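Local atomic coordinates of mannan endo-1,4-beta-mannosidase (Bacillus subtilis, PDB entry 3CBW), a protein that catalyses the random endo-hydrolysis of beta-1,4-mannosidic linkages in mannan, galactomannan and glucomannan, and so takes part in glucomannan degradation. Residues A[127-131]-A[132-136]; A[195-198]-A[199-203]. The protein carries 3 engineered substitutions. One frame throughout, in Å; residues are numbered along the deposited sequence.

Interaction 1: A[127-131]-A[132-136]; sequences TPITN and DQYKK. Engineered in segment 132-136: Lys-136 (natural residue Asn).
Gln-133 reaches back to Thr-130, its chain extended beyond CG, and closes a capping box at the start of helix 131-138. With chi1 at -72°, CG leaves beside the backbone N, and the chain runs back toward the N-cap residue. Gln-133 CB lies 3.5 Å from Thr-130 O, and its CG passes Thr-130 OG1 at 3.4 Å. At the tip, Gln-133 OE1 accepts from Thr-130 N over 2.9 Å, in the carbonyl plane and on a lone pair, with an N-H...O angle of 167°. Gln-133 OE1 also lies 3.3 Å from Ile-129 CB. The reciprocal bond runs from Gln-133 N to Thr-130 OG1 (3.1 Å), so side chain and backbone of both residues are engaged. Without the amide, as with an alanine here, Thr-130 N would probably lose its acceptor, and the residues before the helix would be held less firmly. Further along its side chain, Ile-129 CD1 meets Tyr-134 CD1 at 3.8 Å, the two side chains crossing at about a right angle. Beyond this contact Tyr-134 OH bonds to Trp-184 O, and its side chain packs on Leu-199 and Leu-203. The cap thus ends the loop after strand 108-114 and starts a short helix lying against helix 194-214 of the TIM barrel.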
loop_
_atom_site.group_PDB
_atom_site.type_symbol
_atom_site.label_atom_id
_atom_site.label_comp_id
_atom_site.label_asym_id
_atom_site.label_seq_id
_atom_site.Cartn_x
_atom_site.Cartn_y
_atom_site.Cartn_z
ATOM N N THR A 127 -1.443 1.546 -20.232
ATOM C CA THR A 127 -0.848 1.826 -21.536
ATOM C C THR A 127 0.547 2.389 -21.297
ATOM O O THR A 127 0.689 3.408 -20.623
ATOM C CB THR A 127 -1.703 2.841 -22.310
ATOM O OG1 THR A 127 -3.047 2.357 -22.402
ATOM C CG2 THR A 127 -1.145 3.075 -23.718
ATOM N N PRO A 128 1.592 1.733 -21.829
ATOM C CA PRO A 128 2.942 2.221 -21.545
ATOM C C PRO A 128 3.238 3.509 -22.296
ATOM O O PRO A 128 2.623 3.785 -23.337
ATOM C CB PRO A 128 3.848 1.096 -22.056
ATOM C CG PRO A 128 3.047 0.428 -23.118
ATOM C CD PRO A 128 1.598 0.538 -22.689
ATOM N N ILE A 129 4.179 4.277 -21.760
ATOM C CA ILE A 129 4.551 5.562 -22.324
ATOM C C ILE A 129 6.048 5.658 -22.475
ATOM O O ILE A 129 6.800 4.919 -21.844
ATOM C CB ILE A 129 3.987 6.737 -21.479
ATOM C CG1 ILE A 129 4.555 6.728 -20.049
ATOM C CG2 ILE A 129 2.464 6.683 -21.500
ATOM C CD1 ILE A 129 4.199 7.981 -19.250
ATOM N N THR A 130 6.481 6.567 -23.340
ATOM C CA THR A 130 7.892 6.761 -23.562
ATOM C C THR A 130 8.473 7.676 -22.489
ATOM O O THR A 130 7.738 8.359 -21.764
ATOM C CB THR A 130 8.142 7.435 -24.923
ATOM O OG1 THR A 130 7.586 8.753 -24.874
ATOM C CG2 THR A 130 7.511 6.637 -26.094
ATOM N N ASN A 131 9.793 7.697 -22.392
ATOM C CA ASN A 131 10.453 8.618 -21.466
ATOM C C ASN A 131 10.161 10.079 -21.780
ATOM O O ASN A 131 10.029 10.892 -20.861
ATOM C CB ASN A 131 11.952 8.348 -21.387
ATOM C CG ASN A 131 12.270 7.066 -20.638
ATOM O OD1 ASN A 131 11.489 6.609 -19.795
ATOM N ND2 ASN A 131 13.430 6.493 -20.922
ATOM N N ASP A 132 10.020 10.422 -23.059
ATOM C CA ASP A 132 9.669 11.795 -23.423
ATOM C C ASP A 132 8.270 12.165 -22.906
ATOM O O ASP A 132 8.059 13.280 -22.412
ATOM C CB ASP A 132 9.756 12.002 -24.939
ATOM C CG ASP A 132 11.192 12.154 -25.453
ATOM O OD1 ASP A 132 12.144 12.270 -24.650
ATOM O OD2 ASP A 132 11.361 12.155 -26.693
ATOM N N GLN A 133 7.316 11.236 -23.000
ATOM C CA GLN A 133 5.985 11.462 -22.448
ATOM C C GLN A 133 6.016 11.578 -20.922
ATOM O O GLN A 133 5.343 12.432 -20.330
ATOM C CB GLN A 133 5.042 10.341 -22.857
ATOM C CG GLN A 133 4.637 10.382 -24.320
ATOM C CD GLN A 133 3.829 9.168 -24.715
ATOM O OE1 GLN A 133 4.254 8.025 -24.523
ATOM N NE2 GLN A 133 2.644 9.406 -25.251
ATOM N N TYR A 134 6.803 10.710 -20.293
ATOM C CA TYR A 134 6.954 10.704 -18.838
ATOM C C TYR A 134 7.544 12.040 -18.351
ATOM O O TYR A 134 7.105 12.599 -17.341
ATOM C CB TYR A 134 7.852 9.535 -18.458
ATOM C CG TYR A 134 7.651 8.887 -17.102
ATOM C CD1 TYR A 134 7.283 7.544 -17.023
ATOM C CD2 TYR A 134 7.915 9.569 -15.913
ATOM C CE1 TYR A 134 7.159 6.899 -15.800
ATOM C CE2 TYR A 134 7.789 8.926 -14.678
ATOM C CZ TYR A 134 7.405 7.594 -14.635
ATOM O OH TYR A 134 7.294 6.972 -13.413
ATOM N N LYS A 135 8.520 12.569 -19.087
ATOM C CA LYS A 135 9.098 13.875 -18.746
ATOM C C LYS A 135 8.050 14.973 -18.754
ATOM O O LYS A 135 8.089 15.870 -17.907
ATOM C CB LYS A 135 10.245 14.248 -19.689
ATOM C CG LYS A 135 11.525 13.484 -19.445
ATOM C CD LYS A 135 12.535 13.709 -20.568
ATOM C CE LYS A 135 13.908 13.208 -20.164
ATOM N NZ LYS A 135 14.563 14.131 -19.193
ATOM N N LYS A 136 7.124 14.926 -19.707
ATOM C CA LYS A 136 6.058 15.926 -19.773
ATOM C C LYS A 136 5.154 15.867 -18.543
ATOM O O LYS A 136 4.748 16.902 -18.015
ATOM C CB LYS A 136 5.230 15.762 -21.042
ATOM C CG LYS A 136 6.010 16.083 -22.310
ATOM C CD LYS A 136 5.157 15.893 -23.555
ATOM C CE LYS A 136 5.896 16.336 -24.816
ATOM N NZ LYS A 136 5.019 16.199 -26.005
#

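Interaction 2: A[195-198]-A[199-203]; sequences ERIS and LYKQL
Leu-199 and Glu-195, one helical turn apart, cross at a slant, the carboxylate end of the glutamate lying against the leucine's branches. The Glu-195 chain leaves with CG anti to the backbone N (chi1 179°) and bends at chi2 (63°), which lays OE2 3.4 Å from Leu-199 CD2, while CG stands 3.9 Å from Leu-199 CD1. This is packing of an acid on methyl groups; OE2 also has a long, weak ion pair with Lys-135. Ile-197 and Lys-201 instead run side by side and point the same way, with Ile-197 CG2 against Lys-201 CE at 3.8 Å. Ser-198 and Gln-202 make the polar pair: NE2 of Gln-202 donates to Ser-198 OG (3.1 Å), which lies almost in the amide plane, and makes a weak second bond to Ser-198 O at 3.4 Å. Beneath these side chains run i-to-i+4 backbone bonds, the shortest from Tyr-200 N to Arg-196 O (2.8 Å). Tyr-200 sends its ring elsewhere, edge-to-face with Phe-236, and its OH bonds to Leu-174 O; its side chain lies about 8 Å from that of Glu-176, the probable proton donor. Helix 194-214, which follows barrel strand 169-172 and precedes strand 220-224 in the chain, meets helix 131-138 where Glu-195 touches Asn-131 and Arg-196 touches Tyr-134.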
loop_
_atom_site.group_PDB
_atom_site.type_symbol
_atom_site.label_atom_id
_atom_site.label_comp_id
_atom_site.label_asym_id
_atom_site.label_seq_id
_atom_site.Cartn_x
_atom_site.Cartn_y
_atom_site.Cartn_z
ATOM N N GLU A 195 17.094 5.911 -17.371
ATOM C CA GLU A 195 16.300 7.127 -17.419
ATOM C C GLU A 195 14.923 6.919 -16.792
ATOM O O GLU A 195 14.458 7.773 -16.040
ATOM C CB GLU A 195 16.190 7.665 -18.852
ATOM C CG GLU A 195 15.340 8.947 -18.977
ATOM C CD GLU A 195 15.896 10.152 -18.215
ATOM O OE1 GLU A 195 17.070 10.130 -17.781
ATOM O OE2 GLU A 195 15.144 11.144 -18.057
ATOM N N ARG A 196 14.281 5.786 -17.077
ATOM C CA ARG A 196 12.983 5.487 -16.458
ATOM C C ARG A 196 13.091 5.417 -14.933
ATOM O O ARG A 196 12.213 5.930 -14.225
ATOM C CB ARG A 196 12.370 4.206 -17.032
ATOM C CG ARG A 196 11.019 3.801 -16.423
ATOM C CD ARG A 196 9.937 4.865 -16.573
ATOM N NE ARG A 196 9.782 5.335 -17.954
ATOM C CZ ARG A 196 8.755 5.055 -18.754
ATOM N NH1 ARG A 196 7.739 4.283 -18.349
ATOM N NH2 ARG A 196 8.745 5.567 -19.980
ATOM N N ILE A 197 14.146 4.787 -14.425
ATOM C CA ILE A 197 14.369 4.691 -12.987
ATOM C C ILE A 197 14.477 6.102 -12.384
ATOM O O ILE A 197 13.852 6.396 -11.356
ATOM C CB ILE A 197 15.617 3.824 -12.692
ATOM C CG1 ILE A 197 15.323 2.355 -13.017
ATOM C CG2 ILE A 197 16.110 4.002 -11.249
ATOM C CD1 ILE A 197 16.559 1.483 -13.178
ATOM N N SER A 198 15.239 6.986 -13.036
ATOM C CA SER A 198 15.384 8.363 -12.564
ATOM C C SER A 198 14.052 9.109 -12.578
ATOM O O SER A 198 13.696 9.815 -11.616
ATOM C CB SER A 198 16.399 9.108 -13.425
ATOM O OG SER A 198 16.483 10.453 -12.999
ATOM N N LEU A 199 13.315 8.960 -13.674
ATOM C CA LEU A 199 12.025 9.624 -13.810
ATOM C C LEU A 199 11.008 9.124 -12.781
ATOM O O LEU A 199 10.215 9.915 -12.252
ATOM C CB LEU A 199 11.482 9.469 -15.233
ATOM C CG LEU A 199 12.316 10.128 -16.343
ATOM C CD1 LEU A 199 11.776 9.713 -17.718
ATOM C CD2 LEU A 199 12.351 11.654 -16.213
ATOM N N TYR A 200 11.022 7.823 -12.501
ATOM C CA TYR A 200 10.149 7.291 -11.474
ATOM C C TYR A 200 10.423 7.971 -10.129
ATOM O O TYR A 200 9.488 8.384 -9.420
ATOM C CB TYR A 200 10.302 5.776 -11.313
ATOM C CG TYR A 200 9.485 5.311 -10.127
ATOM C CD1 TYR A 200 8.134 5.020 -10.277
ATOM C CD2 TYR A 200 10.041 5.244 -8.843
ATOM C CE1 TYR A 200 7.349 4.647 -9.185
ATOM C CE2 TYR A 200 9.269 4.878 -7.759
ATOM C CZ TYR A 200 7.925 4.582 -7.934
ATOM O OH TYR A 200 7.183 4.207 -6.841
ATOM N N LYS A 201 11.696 8.053 -9.755
ATOM C CA LYS A 201 12.049 8.677 -8.487
ATOM C C LYS A 201 11.551 10.112 -8.447
ATOM O O LYS A 201 11.033 10.556 -7.421
ATOM C CB LYS A 201 13.548 8.602 -8.218
ATOM C CG LYS A 201 14.061 7.199 -7.985
ATOM C CD LYS A 201 15.555 7.239 -7.814
ATOM C CE LYS A 201 16.168 5.882 -7.943
ATOM N NZ LYS A 201 17.632 6.023 -8.134
ATOM N N GLN A 202 11.689 10.830 -9.559
ATOM C CA GLN A 202 11.178 12.194 -9.658
ATOM C C GLN A 202 9.670 12.247 -9.469
ATOM O O GLN A 202 9.160 13.131 -8.782
ATOM C CB GLN A 202 11.578 12.798 -10.996
ATOM C CG GLN A 202 13.067 13.041 -11.111
ATOM C CD GLN A 202 13.472 13.499 -12.497
ATOM O OE1 GLN A 202 12.942 14.476 -13.010
ATOM N NE2 GLN A 202 14.405 12.781 -13.116
ATOM N N LEU A 203 8.953 11.291 -10.051
ATOM C CA LEU A 203 7.502 11.255 -9.927
ATOM C C LEU A 203 7.057 10.956 -8.494
ATOM O O LEU A 203 6.131 11.588 -7.977
ATOM C CB LEU A 203 6.917 10.233 -10.908
ATOM C CG LEU A 203 5.389 10.111 -10.924
ATOM C CD1 LEU A 203 4.706 11.412 -11.363
ATOM C CD2 LEU A 203 4.970 8.965 -11.832
#

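Overall arrangement
Both interactions are local and partly buried; they lie at the start of the short helix 131-138 and within helix 194-214, which touch each other, their centres about 11 Å apart. Interaction 1 is a helix start, where a side-chain amide and a hydroxyl serve backbone N-H groups; interaction 2 lies within a helix, where the backbone supplies its own bonds and side chains add packing and one amide-hydroxyl bond. Exposed residues such as Thr-130 and Gln-202 contrast with buried Ile-129, Tyr-134, Leu-199 and Tyr-200. Arg-196 joins the two: NH2 probably bonds to Ile-129 O, NE to Asn-131 OD1, and its CZ lies 3.4 Å from Tyr-134 CD1.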